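Local structure of pyridoxal kinase (Lactobacillus plantarum, 3H74) at residues A[36-41]-A[58-63]; A[183-188]-A[202-207]; A[144-149]-A[160-165]; A[4-9]-A[30-35]; A[90-95]-A[129-134]. The protein probably transfers a phosphate group from ATP to pyridoxal, forming pyridoxal 5'-phosphate, as a member of the ribokinase-like family of small-molecule kinases. One frame throughout, in Å; residues are numbered along the deposited sequence.

Interaction 1: A[36-41]-A[58-63]; sequences ALPTSL and STWLPQ
Leu37 and Pro38, on strand 32-42 of the central sheet, meet Trp60 and Leu61 where the chain enters helix 61-70, and the contact illustrates how a sheet strand seats the beginning of a covering helix. Leu37 has CG anti to the backbone N (chi1 -179°), and its CD1 reaches Trp60 CZ3 at 3.6 Å, the two side chains sliding past each other in opposite directions. Its other methyl, CD2, lies 4.1 Å from Leu61 CG. The carbonyl of the next residue joins in: Pro38 O sits in the indole plane at its edge, 3.7 Å from Trp60 CZ3, while Leu61 CD1 approaches the same oxygen to 3.3 Å. In the alpha/beta sandwich of ribokinase-like kinases such helices pack on a mainly parallel sheet, and here Leu37 also touches Val64, Phe65 and Trp68 of helix 61-70. Leu61 fills the interior side, with Leu88 and Ile92 of helix 86-98 against it and Thr39 CG2 4.3 Å from its CD2. The hydroxyl of Thr39 bonds to Tyr82 O. Beyond Trp60, towards the surface, Gln63 NE2 donates to Thr59 O at 2.9 Å, reaching it from above the carbonyl plane.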
# COMPACT_ATOMS: atom_id res chain seq x y z
N ALA A 36 -14.82 0.87 -1.76
CA ALA A 36 -13.93 -0.22 -2.16
C ALA A 36 -13.93 -0.35 -3.68
O ALA A 36 -14.85 -0.94 -4.26
CB ALA A 36 -14.38 -1.53 -1.50
N LEU A 37 -12.91 0.22 -4.31
CA LEU A 37 -12.87 0.34 -5.76
C LEU A 37 -11.84 -0.59 -6.40
O LEU A 37 -10.64 -0.32 -6.35
CB LEU A 37 -12.56 1.78 -6.14
CG LEU A 37 -12.51 2.06 -7.65
CD1 LEU A 37 -13.85 1.79 -8.28
CD2 LEU A 37 -12.05 3.48 -7.94
N PRO A 38 -12.30 -1.69 -7.02
CA PRO A 38 -11.34 -2.54 -7.73
C PRO A 38 -10.71 -1.82 -8.92
O PRO A 38 -11.42 -1.21 -9.72
CB PRO A 38 -12.20 -3.72 -8.22
CG PRO A 38 -13.40 -3.73 -7.28
CD PRO A 38 -13.66 -2.26 -7.05
N THR A 39 -9.39 -1.91 -9.03
CA THR A 39 -8.68 -1.42 -10.21
C THR A 39 -8.54 -2.54 -11.24
O THR A 39 -8.28 -2.27 -12.42
CB THR A 39 -7.29 -0.90 -9.82
OG1 THR A 39 -6.64 -1.92 -9.06
CG2 THR A 39 -7.37 0.36 -8.98
N SER A 40 -8.72 -3.77 -10.77
CA SER A 40 -8.66 -5.00 -11.55
C SER A 40 -9.49 -6.00 -10.76
O SER A 40 -9.52 -5.92 -9.53
CB SER A 40 -7.21 -5.49 -11.67
OG SER A 40 -7.11 -6.68 -12.45
N LEU A 41 -10.17 -6.92 -11.45
CA LEU A 41 -10.99 -7.93 -10.79
C LEU A 41 -10.53 -9.30 -11.28
O LEU A 41 -10.54 -9.56 -12.50
CB LEU A 41 -12.46 -7.69 -11.11
CG LEU A 41 -13.46 -8.67 -10.50
CD1 LEU A 41 -13.40 -8.75 -8.97
CD2 LEU A 41 -14.86 -8.30 -10.96
N SER A 58 -10.24 -0.90 -17.28
CA SER A 58 -9.73 0.37 -17.81
C SER A 58 -10.82 1.30 -18.33
O SER A 58 -10.68 2.52 -18.24
CB SER A 58 -8.66 0.14 -18.87
OG SER A 58 -9.20 -0.59 -19.96
N THR A 59 -11.90 0.74 -18.88
CA THR A 59 -13.01 1.56 -19.38
C THR A 59 -14.09 1.80 -18.32
O THR A 59 -14.97 2.62 -18.53
CB THR A 59 -13.67 0.98 -20.66
OG1 THR A 59 -14.35 -0.25 -20.37
CG2 THR A 59 -12.66 0.75 -21.76
N TRP A 60 -14.01 1.08 -17.20
CA TRP A 60 -14.98 1.23 -16.12
C TRP A 60 -14.60 2.35 -15.14
O TRP A 60 -15.46 3.16 -14.80
CB TRP A 60 -15.19 -0.10 -15.38
CG TRP A 60 -16.21 -0.04 -14.26
CD1 TRP A 60 -17.56 0.19 -14.36
CD2 TRP A 60 -15.95 -0.26 -12.87
NE1 TRP A 60 -18.15 0.14 -13.12
CE2 TRP A 60 -17.19 -0.14 -12.18
CE3 TRP A 60 -14.79 -0.54 -12.13
CZ2 TRP A 60 -17.29 -0.28 -10.79
CZ3 TRP A 60 -14.90 -0.66 -10.74
CH2 TRP A 60 -16.13 -0.53 -10.09
N LEU A 61 -13.35 2.41 -14.68
CA LEU A 61 -12.97 3.45 -13.72
C LEU A 61 -13.33 4.88 -14.16
O LEU A 61 -13.82 5.66 -13.34
CB LEU A 61 -11.50 3.37 -13.29
CG LEU A 61 -11.26 2.77 -11.90
CD1 LEU A 61 -11.67 1.31 -11.86
CD2 LEU A 61 -9.81 2.93 -11.46
N PRO A 62 -13.10 5.23 -15.45
CA PRO A 62 -13.52 6.57 -15.85
C PRO A 62 -15.02 6.82 -15.63
O PRO A 62 -15.41 7.92 -15.25
CB PRO A 62 -13.16 6.63 -17.34
CG PRO A 62 -12.08 5.60 -17.52
CD PRO A 62 -12.43 4.51 -16.55
N GLN A 63 -15.83 5.80 -15.87
CA GLN A 63 -17.27 5.91 -15.64
C GLN A 63 -17.62 6.02 -14.16
O GLN A 63 -18.54 6.73 -13.78
CB GLN A 63 -17.98 4.71 -16.23
CG GLN A 63 -17.71 4.47 -17.71
CD GLN A 63 -18.50 3.30 -18.21
OE1 GLN A 63 -19.73 3.25 -18.08
NE2 GLN A 63 -17.80 2.32 -18.78

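Interaction 2: A[183-188]-A[202-207]; sequences RADQIG and GARRLP
Asp185 and Arg204 face each other at the surface, with Asp185 OD2 3.1 Å from Arg204 NH1. The carboxylate lies over one face of the guanidinium; the planes are 44° apart and OD2 lies well out of the guanidinium plane, so no N-H points at it and the salt bridge rests on charge. An alanine in place of Asp185 would probably leave the Arg204 guanidinium without its opposite charge and with more freedom to turn. The backbone oxygen of Asp185 is held twice: Arg205 N donates to it at 2.9 Å in the carbonyl plane, and a water donates both to Asp185 O and, at 2.7 Å, to Arg205 O. Arg205 has CG anti to its backbone N (chi1 -169°) and crosses Ile187 at about a right angle, its CG 4.0 Å from Ile187 CG2. Farther out, the guanidinium edge of Arg205 offers NH1 to Ala184 O in a weak bond. Behind these groups stands the hairpin of strands 186-192 and 198-204, where Ile187 and Ala203 form an antiparallel hydrogen-bonded pair, Ile187 N to Ala203 O being 2.9 Å. Gly188 and Gly202 follow as a non-hydrogen-bonded pair, their CA atoms 3.8 Å apart; a CB on Gly188 would run into Gly202 CA, and one on Gly202 into Ile187 O. A type II' turn from Arg183 to Gln186 brings Asp185 into position, and Arg204 O accepts from Asn243 ND2 of helix 231-251.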
# COMPACT_ATOMS: atom_id res chain seq x y z
N ARG A 183 17.62 -4.25 9.39
CA ARG A 183 18.70 -3.86 10.29
C ARG A 183 18.88 -4.99 11.27
O ARG A 183 17.98 -5.27 12.08
CB ARG A 183 18.38 -2.57 11.03
CG ARG A 183 18.52 -1.33 10.18
CD ARG A 183 18.46 -0.09 11.03
NE ARG A 183 18.60 1.12 10.23
CZ ARG A 183 18.55 2.35 10.71
NH1 ARG A 183 18.36 2.55 12.01
NH2 ARG A 183 18.68 3.39 9.90
N ALA A 184 20.05 -5.62 11.19
CA ALA A 184 20.32 -6.86 11.90
C ALA A 184 19.17 -7.84 11.69
O ALA A 184 18.86 -8.22 10.55
CB ALA A 184 20.59 -6.60 13.38
N ASP A 185 18.55 -8.28 12.79
CA ASP A 185 17.43 -9.22 12.71
C ASP A 185 16.03 -8.61 12.57
O ASP A 185 15.03 -9.32 12.67
CB ASP A 185 17.49 -10.17 13.92
CG ASP A 185 17.62 -9.43 15.22
OD1 ASP A 185 17.02 -8.34 15.38
OD2 ASP A 185 18.33 -9.95 16.10
N GLN A 186 15.98 -7.29 12.34
CA GLN A 186 14.71 -6.56 12.22
C GLN A 186 14.40 -6.25 10.76
O GLN A 186 15.30 -6.16 9.92
CB GLN A 186 14.76 -5.26 13.01
CG GLN A 186 15.28 -5.41 14.44
CD GLN A 186 14.22 -5.89 15.42
OE1 GLN A 186 14.38 -6.94 16.05
NE2 GLN A 186 13.15 -5.13 15.55
N ILE A 187 13.11 -6.12 10.47
CA ILE A 187 12.66 -5.56 9.20
C ILE A 187 11.63 -4.48 9.51
O ILE A 187 10.87 -4.59 10.47
CB ILE A 187 12.15 -6.65 8.22
CG1 ILE A 187 11.97 -6.07 6.81
CG2 ILE A 187 10.87 -7.33 8.75
CD1 ILE A 187 11.75 -7.10 5.70
N GLY A 188 11.63 -3.41 8.73
CA GLY A 188 10.71 -2.32 9.01
C GLY A 188 10.85 -1.13 8.08
O GLY A 188 11.33 -1.26 6.95
N GLY A 202 11.27 -1.04 13.31
CA GLY A 202 11.05 -2.36 12.79
C GLY A 202 10.57 -3.39 13.83
O GLY A 202 10.28 -3.07 14.91
N ALA A 203 10.47 -4.61 13.40
CA ALA A 203 10.11 -5.69 14.27
C ALA A 203 10.98 -6.88 13.86
O ALA A 203 11.48 -6.93 12.74
CB ALA A 203 8.63 -6.01 14.13
N ARG A 204 11.16 -7.82 14.78
CA ARG A 204 12.01 -8.97 14.51
C ARG A 204 11.46 -9.80 13.35
O ARG A 204 10.31 -10.23 13.39
CB ARG A 204 12.16 -9.80 15.78
CG ARG A 204 13.23 -10.88 15.72
CD ARG A 204 13.53 -11.47 17.11
NE ARG A 204 14.05 -10.45 18.03
CZ ARG A 204 15.32 -10.34 18.41
NH1 ARG A 204 16.23 -11.22 18.00
NH2 ARG A 204 15.67 -9.37 19.23
N ARG A 205 12.28 -10.02 12.34
CA ARG A 205 11.87 -10.68 11.12
C ARG A 205 11.55 -12.15 11.39
O ARG A 205 12.31 -12.86 12.07
CB ARG A 205 12.98 -10.53 10.08
CG ARG A 205 12.65 -10.93 8.66
CD ARG A 205 13.79 -10.48 7.74
NE ARG A 205 15.09 -11.06 8.10
CZ ARG A 205 16.08 -10.42 8.74
NH1 ARG A 205 15.97 -9.15 9.12
NH2 ARG A 205 17.21 -11.07 9.01
N LEU A 206 10.41 -12.60 10.86
CA LEU A 206 9.95 -13.97 11.02
C LEU A 206 10.26 -14.76 9.75
O LEU A 206 10.31 -14.18 8.67
CB LEU A 206 8.44 -13.99 11.32
CG LEU A 206 8.00 -13.11 12.51
CD1 LEU A 206 6.49 -13.13 12.68
CD2 LEU A 206 8.71 -13.52 13.81
N PRO A 207 10.48 -16.08 9.87
CA PRO A 207 10.85 -16.88 8.70
C PRO A 207 9.70 -17.04 7.72
O PRO A 207 8.54 -17.09 8.12
CB PRO A 207 11.20 -18.24 9.31
CG PRO A 207 10.40 -18.30 10.58
CD PRO A 207 10.42 -16.89 11.10
O HOH W 1 14.90 -12.15 12.63

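Interaction 3: A[144-149]-A[160-165]; sequences EAALLT and EVILPA
Ala145 O is gripped by two donors from the same residue, Thr149 N at 3.1 Å and Thr149 OG1 at 3.2 Å, which reach it from opposite faces of the carbonyl plane. Both Ala145 and Thr149 look toward helix 160-165, and the contact is a compact example of helix-helix packing in the alpha/beta fold of this kinase: the segment axes come within 10.0 Å at a crossing angle of 59°. Small residues on helix 144-149 make room for one large side chain. Ile162 has CG1 anti to the backbone N (chi1 -167°), and the terminal CD1 rests against the start of this helix segment, 3.7 Å from Ala145 CB and equally 3.7 Å from Ala146 N. Leu166 and Ile178 also touch Ala145, so the isoleucine tip works in an apolar setting. One turn later the threonine divides its branches. Its OG1 is spent on the helix backbone, with a further weak bond from Ala151 N, whereas CG2 is left for the neighbouring helix. Pro164 interrupts the bonding of that helix, its N lacking a bond to the previous turn, and a kink results. On the far side of helix 144-149, Glu144 OE2 accepts from Leu110 N and Gly111 N, and Asn141 OD1 takes the N-H of Glu144; the spacing of Asn141 and Glu144 is consistent with the NxxE motif of ribokinase-like kinases. At the more open end of the interface, Thr149 CG2 rests 3.9 Å from Ala165 CB.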
# COMPACT_ATOMS: atom_id res chain seq x y z
N GLU A 144 11.23 -0.46 -5.44
CA GLU A 144 10.41 0.65 -5.89
C GLU A 144 11.06 2.00 -5.62
O GLU A 144 10.94 2.93 -6.41
CB GLU A 144 9.03 0.55 -5.26
CG GLU A 144 8.26 -0.62 -5.84
CD GLU A 144 7.21 -1.23 -4.92
OE1 GLU A 144 7.12 -0.85 -3.74
OE2 GLU A 144 6.50 -2.12 -5.43
N ALA A 145 11.76 2.12 -4.49
CA ALA A 145 12.47 3.36 -4.17
C ALA A 145 13.47 3.72 -5.26
O ALA A 145 13.53 4.86 -5.73
CB ALA A 145 13.16 3.24 -2.83
N ALA A 146 14.26 2.72 -5.67
CA ALA A 146 15.26 2.89 -6.72
C ALA A 146 14.61 3.17 -8.08
O ALA A 146 15.06 4.06 -8.82
CB ALA A 146 16.16 1.67 -6.80
N LEU A 147 13.56 2.43 -8.42
CA LEU A 147 12.85 2.68 -9.68
C LEU A 147 12.33 4.12 -9.75
O LEU A 147 12.46 4.79 -10.77
CB LEU A 147 11.71 1.69 -9.88
CG LEU A 147 12.13 0.28 -10.27
CD1 LEU A 147 10.97 -0.66 -10.00
CD2 LEU A 147 12.58 0.19 -11.73
N LEU A 148 11.76 4.60 -8.65
CA LEU A 148 11.16 5.94 -8.64
C LEU A 148 12.20 7.06 -8.75
O LEU A 148 11.94 8.07 -9.40
CB LEU A 148 10.29 6.15 -7.40
CG LEU A 148 9.00 5.33 -7.36
CD1 LEU A 148 8.39 5.42 -5.97
CD2 LEU A 148 8.02 5.79 -8.41
N THR A 149 13.36 6.87 -8.14
CA THR A 149 14.43 7.87 -8.24
C THR A 149 15.32 7.71 -9.48
O THR A 149 16.06 8.64 -9.83
CB THR A 149 15.35 7.88 -7.01
OG1 THR A 149 16.00 6.61 -6.91
CG2 THR A 149 14.58 8.18 -5.73
N GLU A 160 20.48 7.85 3.46
CA GLU A 160 20.81 9.28 3.49
C GLU A 160 20.79 9.91 2.09
O GLU A 160 20.69 11.12 1.95
CB GLU A 160 22.19 9.51 4.14
CG GLU A 160 22.36 8.87 5.52
CD GLU A 160 21.71 9.67 6.64
OE1 GLU A 160 21.33 10.84 6.42
OE2 GLU A 160 21.59 9.13 7.76
N VAL A 161 20.91 9.07 1.05
CA VAL A 161 20.87 9.54 -0.33
C VAL A 161 19.50 9.29 -0.99
O VAL A 161 18.91 10.19 -1.59
CB VAL A 161 22.02 8.93 -1.18
CG1 VAL A 161 21.89 9.31 -2.65
CG2 VAL A 161 23.38 9.37 -0.65
N ILE A 162 18.98 8.06 -0.85
CA ILE A 162 17.75 7.68 -1.54
C ILE A 162 16.48 8.33 -0.96
O ILE A 162 15.60 8.75 -1.71
CB ILE A 162 17.62 6.13 -1.71
CG1 ILE A 162 16.51 5.76 -2.70
CG2 ILE A 162 17.45 5.41 -0.37
CD1 ILE A 162 16.68 4.40 -3.35
N LEU A 163 16.41 8.46 0.36
CA LEU A 163 15.23 9.09 0.96
C LEU A 163 15.06 10.57 0.56
O LEU A 163 13.99 10.96 0.11
CB LEU A 163 15.16 8.88 2.48
CG LEU A 163 14.90 7.46 2.99
CD1 LEU A 163 15.09 7.39 4.50
CD2 LEU A 163 13.52 6.97 2.61
N PRO A 164 16.12 11.41 0.69
CA PRO A 164 15.97 12.79 0.19
C PRO A 164 15.61 12.88 -1.30
O PRO A 164 14.81 13.73 -1.69
CB PRO A 164 17.34 13.41 0.46
CG PRO A 164 17.88 12.64 1.59
CD PRO A 164 17.43 11.22 1.34
N ALA A 165 16.20 12.01 -2.12
CA ALA A 165 15.90 12.01 -3.56
C ALA A 165 14.43 11.66 -3.83
O ALA A 165 13.77 12.32 -4.62
CB ALA A 165 16.82 11.05 -4.29

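Interaction 4: A[4-9]-A[30-35]; sequences STMLVA and MQYDVA
Ser4 to Val8 run parallel to Tyr32 to Ala35, the segment directions differing by 29°, with four backbone bonds alternating across them: Asp33 N to Ser4 O, Met6 N to Asp33 O, Ala35 N to Met6 O and Val8 N to Ala35 O, the last 2.9 Å long and almost straight. Thr5 and Asp33 lie side by side on one face, pointing the same way, and Thr5 OG1 donates to Asp33 OD2 at 2.7 Å using the anti lone pair of that oxygen. The threonine CG2 also rests 3.3 Å from Asp33 OD2. Farther along this face, Leu7 CD1 touches Ala35 CB at 4.1 Å. The opposite face carries Ser4, Met6, Tyr32 and Val34. Here the selenomethionine side chain of Met6 leaves with CG anti to the backbone N (chi1 -178°), and its CE lies over the Tyr32 ring, 4.1 Å from the centroid and 28° off the normal: a CH-pi contact within a Met-aromatic pair. The two strands belong to a beta-alpha-beta unit whose helix 19-29 covers this face through Leu27, which touches Met6, Val8 and Val34. Gln31, with positive phi, is the C-prime residue of the Schellman motif that ends that helix and releases the chain into strand 32-42. Val8 CG2 and Val34 CG1 meet at 4.0 Å on the face that helix 19-29 covers. Ser4 OG comes to 3.1 Å from Tyr32 CE1, though its polar partners are Gln77 and Arg227; Arg227 also forms a cation-pi contact with Tyr32, whose OH bonds to Gly223 O.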
# COMPACT_ATOMS: atom_id res chain seq x y z
N SER A 4 -15.28 8.58 9.11
CA SER A 4 -14.86 9.24 7.88
C SER A 4 -14.98 8.23 6.75
O SER A 4 -15.14 7.03 6.98
CB SER A 4 -13.43 9.77 7.98
OG SER A 4 -12.51 8.71 8.07
N THR A 5 -14.86 8.75 5.54
CA THR A 5 -14.95 7.96 4.33
C THR A 5 -13.57 7.85 3.71
O THR A 5 -12.91 8.86 3.44
CB THR A 5 -15.94 8.61 3.34
OG1 THR A 5 -17.25 8.58 3.90
CG2 THR A 5 -15.95 7.88 2.02
N MSE A 6 -13.14 6.62 3.46
CA MSE A 6 -11.88 6.40 2.77
C MSE A 6 -12.07 5.61 1.50
O MSE A 6 -12.66 4.53 1.50
CB MSE A 6 -10.85 5.70 3.65
CG MSE A 6 -9.50 5.52 2.93
SE MSE A 6 -8.22 4.53 3.95
CE MSE A 6 -7.80 5.89 5.29
N LEU A 7 -11.55 6.18 0.42
CA LEU A 7 -11.48 5.49 -0.85
C LEU A 7 -10.28 4.55 -0.81
O LEU A 7 -9.18 4.95 -0.46
CB LEU A 7 -11.28 6.51 -1.97
CG LEU A 7 -10.95 5.98 -3.37
CD1 LEU A 7 -12.07 5.08 -3.91
CD2 LEU A 7 -10.66 7.13 -4.32
N VAL A 8 -10.51 3.29 -1.18
CA VAL A 8 -9.42 2.33 -1.35
C VAL A 8 -9.50 1.80 -2.76
O VAL A 8 -10.48 1.12 -3.10
CB VAL A 8 -9.48 1.16 -0.33
CG1 VAL A 8 -8.27 0.25 -0.51
CG2 VAL A 8 -9.54 1.69 1.08
N ALA A 9 -8.50 2.11 -3.58
CA ALA A 9 -8.47 1.66 -4.96
C ALA A 9 -7.29 0.73 -5.15
O ALA A 9 -6.13 1.17 -5.07
CB ALA A 9 -8.40 2.83 -5.92
N MSE A 30 -11.60 -0.34 11.58
CA MSE A 30 -11.04 0.94 12.03
C MSE A 30 -12.02 2.10 11.85
O MSE A 30 -11.62 3.22 11.93
CB MSE A 30 -9.71 1.23 11.29
CG MSE A 30 -8.59 0.14 11.57
SE MSE A 30 -6.80 0.41 10.74
CE MSE A 30 -7.15 2.19 11.60
N GLN A 31 -13.27 1.80 11.58
CA GLN A 31 -14.36 2.78 11.65
C GLN A 31 -14.37 3.72 10.39
O GLN A 31 -14.83 4.81 10.44
CB GLN A 31 -14.32 3.57 12.98
CG GLN A 31 -14.01 2.70 14.24
CD GLN A 31 -13.92 3.59 15.50
OE1 GLN A 31 -14.80 4.13 15.74
NE2 GLN A 31 -12.76 3.91 15.99
N TYR A 32 -13.99 3.22 9.26
CA TYR A 32 -14.16 3.90 8.00
C TYR A 32 -15.36 3.40 7.22
O TYR A 32 -15.63 2.26 7.21
CB TYR A 32 -12.88 3.73 7.12
CG TYR A 32 -11.67 4.45 7.68
CD1 TYR A 32 -11.43 5.77 7.38
CD2 TYR A 32 -10.81 3.81 8.54
CE1 TYR A 32 -10.36 6.43 7.91
CE2 TYR A 32 -9.75 4.46 9.07
CZ TYR A 32 -9.53 5.79 8.74
OH TYR A 32 -8.48 6.50 9.22
N ASP A 33 -16.05 4.33 6.57
CA ASP A 33 -16.95 4.03 5.46
C ASP A 33 -16.04 3.84 4.25
O ASP A 33 -15.53 4.81 3.70
CB ASP A 33 -17.93 5.21 5.25
CG ASP A 33 -18.57 5.27 3.83
OD1 ASP A 33 -19.02 4.22 3.32
OD2 ASP A 33 -18.66 6.38 3.25
N VAL A 34 -15.83 2.58 3.86
CA VAL A 34 -14.86 2.28 2.81
C VAL A 34 -15.54 2.33 1.44
O VAL A 34 -16.55 1.66 1.21
CB VAL A 34 -14.21 0.90 3.04
CG1 VAL A 34 -13.25 0.56 1.91
CG2 VAL A 34 -13.50 0.85 4.37
N ALA A 35 -15.00 3.13 0.53
CA ALA A 35 -15.37 3.06 -0.87
C ALA A 35 -14.36 2.09 -1.49
O ALA A 35 -13.19 2.43 -1.67
CB ALA A 35 -15.32 4.43 -1.53

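Interaction 5: A[90-95]-A[129-134]; sequences QQITTY and RQLIQQ
Thr93 and Leu131 form the close-packed part of this contact, whereas the glutamines Gln90, Gln130 and Gln133 make its looser outer side. The hydroxyl of Thr93 is turned in against the leucine: OG1 is 3.3 Å from Leu131 CA and 3.4 Å from Leu131 CD1. That oxygen is not left to apolar company alone, since it bonds to Cys89 O in the preceding turn of its own helix. Leu131 has CG anti to its backbone N (chi1 176°), and its CD1 goes on to touch Ile92 CG2 at 3.8 Å; Ile92 in turn packs on Leu61 and Phe65 of helix 61-70, deeper in the protein. Toward solvent the contacts are fewer and the groups become amides. Gln130 and Gln90 lay their amide planes nearly parallel, 23° apart, with Gln130 OE1 3.5 Å from Gln90 CG. On the other branch of Thr93, CG2 has Gln133 NE2 at 3.9 Å, the two side chains meeting at about a right angle. An alanine in place of Gln130 would probably leave the CG of Gln90 without its cover and open a gap on the outer side of Thr93. Helices 86-98 and 122-131 thus pack as neighbours, each joining successive parallel strands of the central sheet (77-80, 103-106 and 137-138), the pattern of a Rossmann-like alpha/beta core such as that of ribokinase-like kinases.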
# COMPACT_ATOMS: atom_id res chain seq x y z
N GLN A 90 -3.37 7.51 -14.62
CA GLN A 90 -3.72 8.87 -15.04
C GLN A 90 -5.13 9.27 -14.62
O GLN A 90 -5.34 10.36 -14.11
CB GLN A 90 -3.54 9.02 -16.55
CG GLN A 90 -2.10 8.88 -17.00
CD GLN A 90 -1.95 8.76 -18.51
OE1 GLN A 90 -2.91 8.47 -19.23
NE2 GLN A 90 -0.73 8.98 -19.00
N GLN A 91 -6.07 8.36 -14.80
CA GLN A 91 -7.46 8.59 -14.40
C GLN A 91 -7.57 8.84 -12.90
O GLN A 91 -8.24 9.77 -12.46
CB GLN A 91 -8.33 7.40 -14.78
CG GLN A 91 -8.57 7.26 -16.29
CD GLN A 91 -9.72 8.13 -16.79
OE1 GLN A 91 -10.55 8.62 -16.01
NE2 GLN A 91 -9.79 8.32 -18.10
N ILE A 92 -6.91 7.98 -12.12
CA ILE A 92 -6.91 8.13 -10.66
C ILE A 92 -6.27 9.46 -10.24
O ILE A 92 -6.81 10.17 -9.39
CB ILE A 92 -6.23 6.93 -9.96
CG1 ILE A 92 -7.06 5.66 -10.19
CG2 ILE A 92 -6.02 7.20 -8.46
CD1 ILE A 92 -6.33 4.37 -9.83
N THR A 93 -5.14 9.80 -10.85
CA THR A 93 -4.42 11.03 -10.51
C THR A 93 -5.32 12.26 -10.62
O THR A 93 -5.40 13.07 -9.70
CB THR A 93 -3.14 11.21 -11.38
OG1 THR A 93 -2.26 10.09 -11.18
CG2 THR A 93 -2.40 12.49 -11.00
N THR A 94 -6.04 12.38 -11.74
CA THR A 94 -6.88 13.57 -11.93
C THR A 94 -8.12 13.55 -11.04
O THR A 94 -8.55 14.60 -10.55
CB THR A 94 -7.29 13.79 -13.39
OG1 THR A 94 -8.19 12.75 -13.78
CG2 THR A 94 -6.07 13.81 -14.31
N TYR A 95 -8.68 12.36 -10.80
CA TYR A 95 -9.82 12.26 -9.90
C TYR A 95 -9.46 12.73 -8.49
O TYR A 95 -10.19 13.50 -7.86
CB TYR A 95 -10.44 10.85 -9.86
CG TYR A 95 -11.62 10.82 -8.94
CD1 TYR A 95 -12.81 11.45 -9.31
CD2 TYR A 95 -11.54 10.24 -7.68
CE1 TYR A 95 -13.90 11.47 -8.47
CE2 TYR A 95 -12.63 10.25 -6.82
CZ TYR A 95 -13.80 10.87 -7.22
OH TYR A 95 -14.87 10.89 -6.37
N ARG A 129 5.16 8.01 -10.95
CA ARG A 129 5.76 9.25 -10.45
C ARG A 129 4.73 10.39 -10.49
O ARG A 129 4.73 11.16 -9.64
CB ARG A 129 7.01 9.64 -11.28
CG ARG A 129 8.25 8.74 -11.08
CD ARG A 129 9.45 9.27 -11.86
NE ARG A 129 10.56 8.36 -11.81
CZ ARG A 129 11.10 7.80 -12.85
NH1 ARG A 129 10.67 8.07 -14.06
NH2 ARG A 129 12.09 7.00 -12.70
N GLN A 130 3.87 10.40 -11.47
CA GLN A 130 2.79 11.40 -11.49
C GLN A 130 1.74 11.17 -10.38
O GLN A 130 1.34 12.05 -9.74
CB GLN A 130 2.07 11.40 -12.84
CG GLN A 130 2.03 10.02 -13.41
CD GLN A 130 0.83 9.64 -14.34
OE1 GLN A 130 0.90 9.95 -15.57
NE2 GLN A 130 -0.22 8.95 -13.76
N LEU A 131 1.36 9.92 -10.21
CA LEU A 131 0.35 9.55 -9.22
C LEU A 131 0.80 9.86 -7.78
O LEU A 131 0.02 10.24 -7.02
CB LEU A 131 -0.01 8.06 -9.37
CG LEU A 131 -0.98 7.47 -8.35
CD1 LEU A 131 -2.32 8.23 -8.38
CD2 LEU A 131 -1.21 6.00 -8.69
N ILE A 132 2.08 9.67 -7.48
CA ILE A 132 2.57 9.91 -6.13
C ILE A 132 2.77 11.39 -5.79
O ILE A 132 2.99 11.74 -4.63
CB ILE A 132 3.90 9.15 -5.83
CG1 ILE A 132 5.05 9.67 -6.69
CG2 ILE A 132 3.67 7.63 -5.94
CD1 ILE A 132 6.41 9.08 -6.35
N GLN A 133 2.70 12.26 -6.80
CA GLN A 133 3.13 13.66 -6.65
C GLN A 133 2.38 14.45 -5.57
O GLN A 133 2.95 15.36 -4.96
CB GLN A 133 3.14 14.40 -8.00
CG GLN A 133 1.76 14.80 -8.55
CD GLN A 133 1.73 14.92 -10.08
OE1 GLN A 133 2.77 14.85 -10.75
NE2 GLN A 133 0.53 15.09 -10.63
N GLN A 134 1.12 14.11 -5.32
CA GLN A 134 0.36 14.80 -4.27
C GLN A 134 0.07 13.93 -3.04
O GLN A 134 -0.68 14.34 -2.15
CB GLN A 134 -0.93 15.42 -4.84
CG GLN A 134 -0.67 16.61 -5.79
CD GLN A 134 -0.00 17.80 -5.09
OE1 GLN A 134 -0.49 18.29 -4.08
NE2 GLN A 134 1.11 18.26 -5.66

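How the interactions relate
From the N terminus, interaction 4 closes first, bringing strands 4-13 and 32-42 together around helix 19-29. Interaction 1 follows on the same second strand, where Leu37 N bonds to Val8 O, and closes the excursion through strand 54-55 to helix 61-70. Interaction 5 spans strand 103-106 and the small 111-116 hairpin to pair two helices; it touches interaction 1 through Leu61 and Ile92. Interaction 3 closes a short loop between helices and reaches back to interaction 5, Leu148 O accepting from Arg129 NE. Interaction 2 seals the later hairpin, its centre about 36 Å from that of interaction 1. All five lie in series, none nested or crossing.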